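Membrane protein (Acinetobacter baumannii AB307-0294, PDB 5DL5) probably forms an outer-membrane beta-barrel channel of the OprD porin family that lets small molecules, probably including some antibiotics, into the cell. Local coordinates at residues Gly37-Arg41 and Gly91-Ile95; Thr40-Lys44 and Ile413-Asn417; Val53-Val59 and Gly78-Ile84; Thr139-Val143 and Trp419-Leu423. Residues are numbered along the deposited sequence.

Near the N terminus, strand 29-43 supplies the first segment of contacts 1 and 2, which share Thr40 and Arg41. Contact 3 closes the shortest loop, the hairpin of strands 50-62 and 70-83. That hairpin lies within the span that contact 1 closes when the loop with Gly91-Ile95 folds back onto strand 29-43. Contact 4 opens later, at the inward-folded loop with Thr139-Val143, and ends on strand 416-428. Contact 2 joins that last strand to strand 29-43, at the seam where the barrel closes. It starts from the same stretch as contact 1, and its span takes in contact 3. Contacts 2 and 4 cross along the chain. Contacts 1, 2 and 4 all touch one C8E detergent molecule.

Contact 1: residues Gly37-Arg41 and Gly91-Ile95; sequences GYLTR and GNQMI. With C8E ((hydroxyethyloxy)tri(ethyloxy)octane), chain B.
Residues 37-41 of strand 29-43 are extended in the barrel wall. The loop between strands 70-83 and 106-118 folds back onto their side chains through 91-95, and together they bind a C8E detergent. Leu39 and Met94 have the nearest CA atoms, 7.9 Å apart. Gly91 opens a type I' turn that ends at Met94, with Met94 N bonded to Gly91 O at 3.3 Å. Asn92 (65°, 34°) and Gln93 (58°, 30°) are its central residues. Asn92, rotamer m, points toward the strand. Its ND2 lies 3.6 Å from Leu39 CD2 and also bonds Thr50. A water links Asn92 ND2 (2.8 Å) to Leu39 O (2.9 Å). Asn92 N donates to C8E O9 at 3.0 Å. Asn92 OD1 sits over a face of the Arg41 guanidinium. Arg41 NH1 donates to C8E O15 at 2.9 Å, and Arg41 NE forms a salt bridge with Glu418. Met94, all m, brings CE to 3.9 Å from Leu39 CB. Leu39 and Met94 make the apolar part; water and detergent link the polar groups.

Contact 2: residues Thr40-Lys44 and Ile413-Asn417; sequences TRDKK and IGDTN. With C8E ((hydroxyethyloxy)tri(ethyloxy)octane), chain B.
This is an antiparallel strand pairing at the seam of the beta-barrel, where the N-terminal strand 29-43 meets the C-terminal strand 416-428. It lies at one end of the pairing. Asp42 and Asn417 form a hydrogen-bonded pair with CA atoms 5.3 Å apart. Asp42 N donates to Asn417 O at 3.0 Å, and Asn417 N returns a bond to Asp42 O at 3.2 Å. The CA-H groups of Arg41 and Thr416 add contacts, with Arg41 CA 3.6 Å from Asn417 O and Thr416 CA 3.4 Å from Asp42 O. The end-to-end directions of 40-44 and 413-417 differ by 104°; 413-415 is irregular chain before strand 416-428. Gly414 has phi 103° and psi 159°, a conformation that calls for glycine. Thr416 OG1, rotamer m, bonds back to Gly414 O at 2.9 Å. Lys43 (chi1 m) runs alongside it and donates from NZ to Ile413 O at 2.8 Å; its CE is 3.4 Å from Thr416 OG1. Arg41 CB packs 4.0 Å from Thr416 CG2. Arg41 NH1 donates to C8E O15 at 2.9 Å, and Arg41 NE forms a salt bridge with Glu418. A water joins Thr40 OG1 (2.6 Å) to Asn417 O (2.9 Å). Strand 50-62 flanks strand 29-43 through the backbone bond of Arg41 with Thr50, while strand 394-404 flanks the other partner through that of Thr416 with Tyr402.

Contact 3: residues Val53-Val59 and Gly78-Ile84; sequences VAQSAIV and GDGSFKI. With C8E ((hydroxyethyloxy)tri(ethyloxy)octane), chain C; C8E ((hydroxyethyloxy)tri(ethyloxy)octane), chain D.
A beta hairpin of the porin barrel wall joins strands 50-62 and 70-83 here. The axes of 53-59 and 78-83 run antiparallel at 169° and approach to 4.6 Å. Gln55-Phe82, Ala57-Gly80 and Val59-Gly78 are hydrogen-bonded pairs; Ala54-Lys83, Ser56-Ser81 and Ile58-Asp79 are non-hydrogen-bonded, each with CA atoms 4.2 Å apart. The ladder includes Phe82 N to Gln55 O at 2.9 Å, Ala57 N to Gly80 O at 2.8 Å and Val59 N to Gly78 O at 2.6 Å. Beyond it, Ile84 N bonds Val53 O at 2.8 Å. The side chains of Gln55, Ala57, Val59 and Phe82 share one face, where two C8E detergents lie. Phe82 (chi1 p) turns a ring face to Gln55 (chi1 t), a CH-pi contact with Gln55 CB 4.0 Å from the ring centroid. C8E chain C touches Phe82 CE1 through C19 at 3.4 Å. The opposite face carries Ala54, Ser56, Ile58, Asp79, Ser81 and Lys83. There, with both serines in the m rotamer, Ser56 OG donates to Ser81 OG at 2.7 Å.

Contact 4: residues Thr139-Val143 and Trp419-Leu423; sequences TGRMV and WRIFL. With C8E ((hydroxyethyloxy)tri(ethyloxy)octane), chain B.
Segment 139-143 is an irregular loop, while 419-423 is an extended strand of the barrel wall. Their backbones stay well apart: the nearest CA atoms, of Met142 and Phe422, are 8.8 Å from each other. Arg141 has phi -122° and psi -138°, and Met142 follows at -81° and -41°. Side chains, loop carbonyls and one water close the gap. Arg420 (chi1 m, then t, t) and Phe422 (chi1 m) both point toward the loop. The guanidinium groups of Arg141 and Arg420 each lie over a face of the other, with Arg141 NH1 3.4 Å from Arg420 NH1, a close approach of like charges. Both groups have other partners. Arg141 (chi1 and chi2 m) bonds Gly140 O through NH1 at 3.0 Å, and its NE bonds Asn92 O. Arg420 NE pairs with Glu418, and Arg420 NH2 donates to C8E O21 at 2.7 Å. The water is 2.5 Å from Gly140 O and 2.8 Å from Arg420 NH1, so it bridges the loop to the strand. Phe422 CE1 lies 3.6 Å from Arg141 O. Met142, m at all three chi angles, makes a Met-aromatic contact at the ring edge, with SD 5.5 Å from the Phe422 centroid and 4.1 Å from its CE1. A loop folded inward against a basic patch on the barrel wall is consistent with the channel constriction of OprD-family porins.

Contact 1: residues Gly37-Arg41 and Gly91-Ile95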
# COMPACT_ATOMS: atom_id res chain seq x y z
N GLY A 37 6.56 11.24 -11.81
CA GLY A 37 6.24 9.85 -12.22
C GLY A 37 5.77 9.61 -13.64
O GLY A 37 5.23 10.48 -14.31
N TYR A 38 5.94 8.37 -14.04
CA TYR A 38 5.70 7.85 -15.36
C TYR A 38 5.24 6.43 -15.14
O TYR A 38 5.99 5.65 -14.49
CB TYR A 38 7.04 7.78 -16.02
CG TYR A 38 7.06 7.24 -17.43
CD1 TYR A 38 7.14 5.87 -17.68
CD2 TYR A 38 7.09 8.10 -18.52
CE1 TYR A 38 7.18 5.38 -18.98
CE2 TYR A 38 7.12 7.61 -19.82
CZ TYR A 38 7.17 6.24 -20.03
OH TYR A 38 7.19 5.79 -21.32
N LEU A 39 4.06 6.06 -15.65
CA LEU A 39 3.59 4.69 -15.56
C LEU A 39 2.84 4.40 -16.86
O LEU A 39 1.87 5.09 -17.21
CB LEU A 39 2.67 4.53 -14.33
CG LEU A 39 2.26 3.12 -13.89
CD1 LEU A 39 1.72 3.09 -12.40
CD2 LEU A 39 1.34 2.46 -14.87
N THR A 40 3.30 3.39 -17.57
CA THR A 40 2.64 2.95 -18.78
C THR A 40 2.40 1.43 -18.74
O THR A 40 3.25 0.64 -18.29
CB THR A 40 3.53 3.24 -20.05
OG1 THR A 40 4.69 2.41 -20.03
CG2 THR A 40 3.97 4.73 -20.16
N ARG A 41 1.31 1.01 -19.33
CA ARG A 41 0.94 -0.42 -19.52
C ARG A 41 0.50 -0.61 -20.99
O ARG A 41 -0.51 0.01 -21.44
CB ARG A 41 -0.27 -0.71 -18.68
CG ARG A 41 0.06 -0.71 -17.20
CD ARG A 41 -0.90 -1.56 -16.31
NE ARG A 41 -0.47 -1.36 -14.92
CZ ARG A 41 -1.16 -1.68 -13.84
NH1 ARG A 41 -2.33 -2.17 -13.95
NH2 ARG A 41 -0.68 -1.46 -12.66
N GLY A 91 -4.39 6.48 -16.19
CA GLY A 91 -5.07 5.44 -15.47
C GLY A 91 -4.19 5.00 -14.33
O GLY A 91 -3.19 5.65 -14.02
N ASN A 92 -4.61 3.90 -13.71
CA ASN A 92 -3.81 3.25 -12.71
C ASN A 92 -3.65 4.14 -11.52
O ASN A 92 -2.65 4.16 -10.93
CB ASN A 92 -2.47 2.77 -13.29
CG ASN A 92 -2.66 2.00 -14.56
OD1 ASN A 92 -3.39 0.91 -14.65
ND2 ASN A 92 -2.14 2.55 -15.57
N GLN A 93 -4.68 4.93 -11.23
CA GLN A 93 -4.69 5.80 -10.10
C GLN A 93 -3.57 6.83 -10.01
O GLN A 93 -3.25 7.26 -8.91
CB GLN A 93 -4.80 4.95 -8.78
CG GLN A 93 -6.05 4.16 -8.75
CD GLN A 93 -6.13 2.95 -9.69
OE1 GLN A 93 -5.19 2.09 -9.86
NE2 GLN A 93 -7.26 2.92 -10.38
N MET A 94 -3.07 7.29 -11.17
CA MET A 94 -1.99 8.28 -11.28
C MET A 94 -2.50 9.74 -11.35
O MET A 94 -1.92 10.63 -10.71
CB MET A 94 -1.19 8.00 -12.53
CG MET A 94 -0.32 6.78 -12.46
SD MET A 94 1.17 7.00 -11.40
CE MET A 94 2.25 7.97 -12.45
N ILE A 95 -3.63 9.95 -12.04
CA ILE A 95 -4.11 11.28 -12.38
C ILE A 95 -5.63 11.32 -12.28
O ILE A 95 -6.27 10.50 -12.93
CB ILE A 95 -3.64 11.71 -13.82
CG1 ILE A 95 -2.10 11.75 -13.85
CG2 ILE A 95 -4.15 13.07 -14.14
CD1 ILE A 95 -1.59 11.91 -15.31
C6 C8E B . -10.12 4.56 -13.14
C7 C8E B . -8.71 4.48 -13.81
C8 C8E B . -8.50 3.33 -14.83
O9 C8E B . -7.15 2.76 -14.84
C10 C8E B . -7.27 1.37 -14.56
C11 C8E B . -7.30 1.14 -13.04
O12 C8E B . -6.93 -0.18 -12.70
C13 C8E B . -5.61 -0.61 -13.04
C14 C8E B . -4.67 -0.43 -11.87
O15 C8E B . -3.90 -1.58 -11.55
C16 C8E B . -4.58 -2.82 -11.29
C17 C8E B . -3.70 -3.51 -10.24
O18 C8E B . -2.35 -3.02 -10.46
C19 C8E B . -1.57 -2.82 -9.28
C20 C8E B . -0.15 -2.46 -9.68
O21 C8E B . 0.88 -2.49 -8.65
O HOH W 1 -0.91 4.88 -16.36

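Contact 2: residues Thr40-Lys44 and Ile413-Asn417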
# COMPACT_ATOMS: atom_id res chain seq x y z
N THR A 40 3.30 3.39 -17.57
CA THR A 40 2.64 2.95 -18.78
C THR A 40 2.40 1.43 -18.74
O THR A 40 3.25 0.64 -18.29
CB THR A 40 3.53 3.24 -20.05
OG1 THR A 40 4.69 2.41 -20.03
CG2 THR A 40 3.97 4.73 -20.16
N ARG A 41 1.31 1.01 -19.33
CA ARG A 41 0.94 -0.42 -19.52
C ARG A 41 0.50 -0.61 -20.99
O ARG A 41 -0.51 0.01 -21.44
CB ARG A 41 -0.27 -0.71 -18.68
CG ARG A 41 0.06 -0.71 -17.20
CD ARG A 41 -0.90 -1.56 -16.31
NE ARG A 41 -0.47 -1.36 -14.92
CZ ARG A 41 -1.16 -1.68 -13.84
NH1 ARG A 41 -2.33 -2.17 -13.95
NH2 ARG A 41 -0.68 -1.46 -12.66
N ASP A 42 1.29 -1.42 -21.72
CA ASP A 42 1.01 -1.81 -23.09
C ASP A 42 0.32 -3.13 -23.07
O ASP A 42 0.86 -4.11 -22.53
CB ASP A 42 2.32 -1.91 -23.87
CG ASP A 42 3.04 -0.54 -23.93
OD1 ASP A 42 2.48 0.51 -23.53
OD2 ASP A 42 4.22 -0.49 -24.34
N LYS A 43 -0.87 -3.20 -23.61
CA LYS A 43 -1.70 -4.43 -23.56
C LYS A 43 -1.96 -4.98 -24.99
O LYS A 43 -1.58 -4.35 -25.95
CB LYS A 43 -2.94 -4.15 -22.73
CG LYS A 43 -2.63 -3.56 -21.34
CD LYS A 43 -3.67 -4.12 -20.41
CE LYS A 43 -3.64 -3.47 -19.04
NZ LYS A 43 -4.85 -3.84 -18.33
N LYS A 44 -2.53 -6.16 -25.16
CA LYS A 44 -2.65 -6.68 -26.54
C LYS A 44 -3.81 -5.90 -27.31
O LYS A 44 -4.51 -5.05 -26.71
CB LYS A 44 -2.70 -8.19 -26.61
CG LYS A 44 -3.39 -8.95 -25.49
CD LYS A 44 -3.59 -10.43 -25.88
CE LYS A 44 -4.18 -11.17 -24.71
NZ LYS A 44 -4.97 -12.36 -25.06
N ILE A 413 -6.17 -8.01 -14.97
CA ILE A 413 -5.34 -7.01 -15.65
C ILE A 413 -5.18 -7.36 -17.09
O ILE A 413 -5.41 -6.56 -17.95
CB ILE A 413 -3.93 -6.92 -14.98
CG1 ILE A 413 -4.09 -6.33 -13.52
CG2 ILE A 413 -3.02 -6.02 -15.78
CD1 ILE A 413 -2.85 -6.53 -12.62
N GLY A 414 -4.80 -8.58 -17.42
CA GLY A 414 -4.66 -8.85 -18.87
C GLY A 414 -3.16 -8.84 -19.22
O GLY A 414 -2.37 -8.24 -18.48
N ASP A 415 -2.76 -9.48 -20.35
CA ASP A 415 -1.36 -9.50 -20.69
C ASP A 415 -0.82 -8.06 -20.83
O ASP A 415 -1.48 -7.24 -21.51
CB ASP A 415 -1.12 -10.19 -22.01
CG ASP A 415 -1.39 -11.68 -21.96
OD1 ASP A 415 -1.72 -12.25 -20.94
OD2 ASP A 415 -1.19 -12.29 -22.97
N THR A 416 0.37 -7.79 -20.29
CA THR A 416 0.91 -6.45 -20.12
C THR A 416 2.40 -6.42 -19.97
O THR A 416 2.98 -7.28 -19.30
CB THR A 416 0.37 -5.83 -18.78
OG1 THR A 416 -1.05 -5.69 -18.85
CG2 THR A 416 1.00 -4.48 -18.46
N ASN A 417 2.99 -5.39 -20.54
CA ASN A 417 4.32 -4.94 -20.33
C ASN A 417 4.12 -3.58 -19.66
O ASN A 417 3.67 -2.62 -20.31
CB ASN A 417 5.04 -4.81 -21.71
CG ASN A 417 5.02 -6.18 -22.52
OD1 ASN A 417 4.77 -7.27 -21.97
ND2 ASN A 417 5.24 -6.09 -23.82
C6 C8E B . -10.12 4.56 -13.14
C7 C8E B . -8.71 4.48 -13.81
C8 C8E B . -8.50 3.33 -14.83
O9 C8E B . -7.15 2.76 -14.84
C10 C8E B . -7.27 1.37 -14.56
C11 C8E B . -7.30 1.14 -13.04
O12 C8E B . -6.93 -0.18 -12.70
C13 C8E B . -5.61 -0.61 -13.04
C14 C8E B . -4.67 -0.43 -11.87
O15 C8E B . -3.90 -1.58 -11.55
C16 C8E B . -4.58 -2.82 -11.29
C17 C8E B . -3.70 -3.51 -10.24
O18 C8E B . -2.35 -3.02 -10.46
C19 C8E B . -1.57 -2.82 -9.28
C20 C8E B . -0.15 -2.46 -9.68
O21 C8E B . 0.88 -2.49 -8.65
O HOH W 2 4.47 0.04 -21.08

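Contact 3: residues Val53-Val59 and Gly78-Ile84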
# COMPACT_ATOMS: atom_id res chain seq x y z
N VAL A 53 1.76 10.50 -16.95
CA VAL A 53 2.99 11.22 -16.58
C VAL A 53 2.58 12.48 -15.83
O VAL A 53 1.63 13.20 -16.29
CB VAL A 53 3.90 11.59 -17.76
CG1 VAL A 53 5.26 12.07 -17.25
CG2 VAL A 53 4.09 10.43 -18.75
N ALA A 54 3.27 12.75 -14.68
CA ALA A 54 2.91 13.80 -13.75
C ALA A 54 4.02 14.21 -12.75
O ALA A 54 5.03 13.49 -12.63
CB ALA A 54 1.61 13.42 -13.03
N GLN A 55 3.90 15.44 -12.20
CA GLN A 55 4.81 16.00 -11.23
C GLN A 55 4.00 16.37 -10.00
O GLN A 55 2.93 17.00 -10.16
CB GLN A 55 5.48 17.24 -11.77
CG GLN A 55 6.36 17.96 -10.76
CD GLN A 55 7.60 17.20 -10.41
OE1 GLN A 55 8.29 16.73 -11.33
NE2 GLN A 55 7.87 16.99 -9.09
N SER A 56 4.49 16.02 -8.82
CA SER A 56 3.79 16.33 -7.56
C SER A 56 4.73 16.98 -6.64
O SER A 56 5.94 16.76 -6.70
CB SER A 56 3.36 15.02 -6.85
OG SER A 56 2.29 14.59 -7.66
N ALA A 57 4.13 17.71 -5.71
CA ALA A 57 4.86 18.21 -4.53
C ALA A 57 4.01 17.80 -3.32
O ALA A 57 2.86 18.21 -3.21
CB ALA A 57 5.06 19.72 -4.54
N ILE A 58 4.61 17.05 -2.41
CA ILE A 58 3.81 16.43 -1.32
C ILE A 58 4.35 17.02 -0.05
O ILE A 58 5.53 16.89 0.23
CB ILE A 58 3.99 14.93 -1.29
CG1 ILE A 58 3.51 14.32 -2.68
CG2 ILE A 58 3.24 14.38 -0.05
CD1 ILE A 58 4.25 13.07 -3.08
N VAL A 59 3.50 17.69 0.72
CA VAL A 59 3.95 18.37 1.87
C VAL A 59 3.56 17.62 3.13
O VAL A 59 2.40 17.14 3.22
CB VAL A 59 3.35 19.78 1.91
CG1 VAL A 59 3.86 20.49 3.12
CG2 VAL A 59 3.88 20.54 0.72
N GLY A 78 -0.57 17.63 2.48
CA GLY A 78 -1.25 17.93 1.26
C GLY A 78 -0.33 17.77 0.09
O GLY A 78 0.90 17.46 0.27
N ASP A 79 -0.89 17.99 -1.10
CA ASP A 79 -0.04 17.91 -2.27
C ASP A 79 -0.63 18.78 -3.32
O ASP A 79 -1.86 19.07 -3.35
CB ASP A 79 0.09 16.43 -2.78
CG ASP A 79 -1.25 15.63 -2.68
OD1 ASP A 79 -2.16 15.64 -3.59
OD2 ASP A 79 -1.36 14.87 -1.65
N GLY A 80 0.21 19.15 -4.25
CA GLY A 80 -0.29 19.83 -5.48
C GLY A 80 0.48 19.20 -6.65
O GLY A 80 1.66 18.87 -6.51
N SER A 81 -0.21 19.01 -7.76
CA SER A 81 0.36 18.28 -8.86
C SER A 81 -0.04 18.83 -10.20
O SER A 81 -1.07 19.53 -10.27
CB SER A 81 -0.06 16.80 -8.78
OG SER A 81 0.13 16.27 -7.50
N PHE A 82 0.68 18.44 -11.26
CA PHE A 82 0.16 18.76 -12.62
C PHE A 82 0.47 17.59 -13.53
O PHE A 82 1.45 16.91 -13.34
CB PHE A 82 0.65 20.12 -13.11
CG PHE A 82 2.15 20.28 -13.08
CD1 PHE A 82 2.82 20.80 -11.94
CD2 PHE A 82 2.91 19.93 -14.19
CE1 PHE A 82 4.23 20.97 -11.94
CE2 PHE A 82 4.28 20.06 -14.17
CZ PHE A 82 4.94 20.63 -13.07
N LYS A 83 -0.32 17.38 -14.55
CA LYS A 83 0.03 16.35 -15.50
C LYS A 83 1.19 16.88 -16.40
O LYS A 83 1.36 18.14 -16.52
CB LYS A 83 -1.18 15.98 -16.35
CG LYS A 83 -1.62 17.04 -17.34
CD LYS A 83 -2.86 16.64 -18.11
CE LYS A 83 -3.00 17.66 -19.18
NZ LYS A 83 -4.18 17.23 -19.94
N ILE A 84 1.96 15.92 -16.99
CA ILE A 84 2.96 16.24 -17.99
C ILE A 84 2.51 15.62 -19.30
O ILE A 84 2.52 14.43 -19.43
CB ILE A 84 4.33 15.75 -17.55
CG1 ILE A 84 4.73 16.57 -16.29
CG2 ILE A 84 5.38 15.97 -18.68
CD1 ILE A 84 5.89 15.95 -15.52
C8 C8E C . -5.05 22.88 -7.65
O9 C8E C . -3.87 23.33 -8.31
C10 C8E C . -2.66 22.58 -8.09
C11 C8E C . -1.43 23.36 -8.55
O12 C8E C . -0.21 22.72 -8.14
C13 C8E C . 0.71 23.58 -7.43
C14 C8E C . 2.08 22.94 -7.18
O15 C8E C . 2.50 22.31 -8.37
C16 C8E C . 3.39 21.19 -8.25
C17 C8E C . 4.73 21.66 -7.75
O18 C8E C . 5.72 20.73 -8.20
C19 C8E C . 6.43 21.27 -9.33
C20 C8E C . 7.84 21.60 -9.00
O21 C8E C . 8.45 21.75 -10.28
C1 C8E D . -0.39 25.21 -11.39
C2 C8E D . 0.21 24.22 -12.36
C3 C8E D . 1.74 24.25 -12.66
C4 C8E D . 2.60 24.48 -11.45
C5 C8E D . 4.09 24.75 -11.62
C6 C8E D . 4.56 25.52 -10.39
C7 C8E D . 5.90 25.00 -9.93

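Contact 4: residues Thr139-Val143 and Trp419-Leu423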
# COMPACT_ATOMS: atom_id res chain seq x y z
N THR A 139 0.76 4.80 -1.23
CA THR A 139 1.87 5.68 -1.40
C THR A 139 2.68 5.21 -2.64
O THR A 139 3.80 5.64 -2.76
CB THR A 139 2.82 5.70 -0.16
OG1 THR A 139 3.38 4.41 -0.03
CG2 THR A 139 2.07 6.05 1.20
N GLY A 140 2.12 4.40 -3.55
CA GLY A 140 2.94 3.90 -4.72
C GLY A 140 2.58 4.57 -6.07
O GLY A 140 2.83 3.99 -7.15
N ARG A 141 1.87 5.69 -6.02
CA ARG A 141 1.48 6.46 -7.25
C ARG A 141 2.02 7.87 -7.12
O ARG A 141 3.18 8.02 -6.65
CB ARG A 141 -0.04 6.39 -7.61
CG ARG A 141 -0.51 4.97 -7.87
CD ARG A 141 0.09 4.30 -9.08
NE ARG A 141 -0.53 2.99 -9.28
CZ ARG A 141 -0.17 1.87 -8.67
NH1 ARG A 141 0.83 1.87 -7.79
NH2 ARG A 141 -0.85 0.73 -8.88
N MET A 142 1.27 8.90 -7.49
CA MET A 142 1.87 10.27 -7.42
C MET A 142 1.85 10.89 -6.03
O MET A 142 2.83 11.56 -5.60
CB MET A 142 1.24 11.20 -8.39
CG MET A 142 1.47 10.89 -9.84
SD MET A 142 3.17 10.82 -10.40
CE MET A 142 3.80 12.41 -9.80
N VAL A 143 0.74 10.68 -5.37
CA VAL A 143 0.45 11.34 -4.11
C VAL A 143 -0.23 10.34 -3.14
O VAL A 143 -0.88 9.42 -3.56
CB VAL A 143 -0.45 12.61 -4.30
CG1 VAL A 143 0.31 13.67 -5.07
CG2 VAL A 143 -1.74 12.31 -5.07
N TRP A 419 5.89 -0.35 -17.53
CA TRP A 419 7.08 0.36 -16.98
C TRP A 419 6.63 1.41 -15.98
O TRP A 419 5.64 2.12 -16.28
CB TRP A 419 7.78 1.12 -18.07
CG TRP A 419 8.57 0.26 -18.95
CD1 TRP A 419 8.16 -0.28 -20.12
CD2 TRP A 419 9.97 -0.09 -18.82
NE1 TRP A 419 9.15 -0.99 -20.67
CE2 TRP A 419 10.29 -0.90 -19.92
CE3 TRP A 419 10.96 0.20 -17.87
CZ2 TRP A 419 11.58 -1.42 -20.13
CZ3 TRP A 419 12.24 -0.37 -18.03
CH2 TRP A 419 12.53 -1.17 -19.16
N ARG A 420 7.43 1.60 -14.94
CA ARG A 420 7.25 2.69 -13.95
C ARG A 420 8.55 3.32 -13.67
O ARG A 420 9.55 2.64 -13.42
CB ARG A 420 6.67 2.33 -12.60
CG ARG A 420 5.47 1.45 -12.62
CD ARG A 420 4.94 1.25 -11.19
NE ARG A 420 3.91 0.26 -11.30
CZ ARG A 420 3.29 -0.34 -10.26
NH1 ARG A 420 3.48 0.03 -8.97
NH2 ARG A 420 2.45 -1.31 -10.53
N ILE A 421 8.56 4.66 -13.71
CA ILE A 421 9.73 5.38 -13.35
C ILE A 421 9.30 6.52 -12.38
O ILE A 421 8.32 7.30 -12.75
CB ILE A 421 10.37 5.98 -14.59
CG1 ILE A 421 10.66 4.87 -15.61
CG2 ILE A 421 11.62 6.76 -14.22
CD1 ILE A 421 11.09 5.37 -16.94
N PHE A 422 10.10 6.70 -11.29
CA PHE A 422 9.81 7.68 -10.28
C PHE A 422 11.10 8.32 -9.85
O PHE A 422 12.00 7.63 -9.44
CB PHE A 422 9.13 7.03 -9.06
CG PHE A 422 7.68 6.68 -9.30
CD1 PHE A 422 6.67 7.70 -9.26
CD2 PHE A 422 7.29 5.37 -9.56
CE1 PHE A 422 5.32 7.40 -9.49
CE2 PHE A 422 5.92 5.09 -9.81
CZ PHE A 422 4.95 6.13 -9.82
N LEU A 423 11.16 9.62 -9.99
CA LEU A 423 12.16 10.46 -9.39
C LEU A 423 11.58 11.18 -8.15
O LEU A 423 10.63 11.96 -8.29
CB LEU A 423 12.59 11.54 -10.42
CG LEU A 423 13.53 12.63 -9.95
CD1 LEU A 423 14.79 11.94 -9.52
CD2 LEU A 423 13.84 13.71 -11.02
C6 C8E B . -10.12 4.56 -13.14
C7 C8E B . -8.71 4.48 -13.81
C8 C8E B . -8.50 3.33 -14.83
O9 C8E B . -7.15 2.76 -14.84
C10 C8E B . -7.27 1.37 -14.56
C11 C8E B . -7.30 1.14 -13.04
O12 C8E B . -6.93 -0.18 -12.70
C13 C8E B . -5.61 -0.61 -13.04
C14 C8E B . -4.67 -0.43 -11.87
O15 C8E B . -3.90 -1.58 -11.55
C16 C8E B . -4.58 -2.82 -11.29
C17 C8E B . -3.70 -3.51 -10.24
O18 C8E B . -2.35 -3.02 -10.46
C19 C8E B . -1.57 -2.82 -9.28
C20 C8E B . -0.15 -2.46 -9.68
O21 C8E B . 0.88 -2.49 -8.65
O HOH W 3 4.63 2.28 -7.70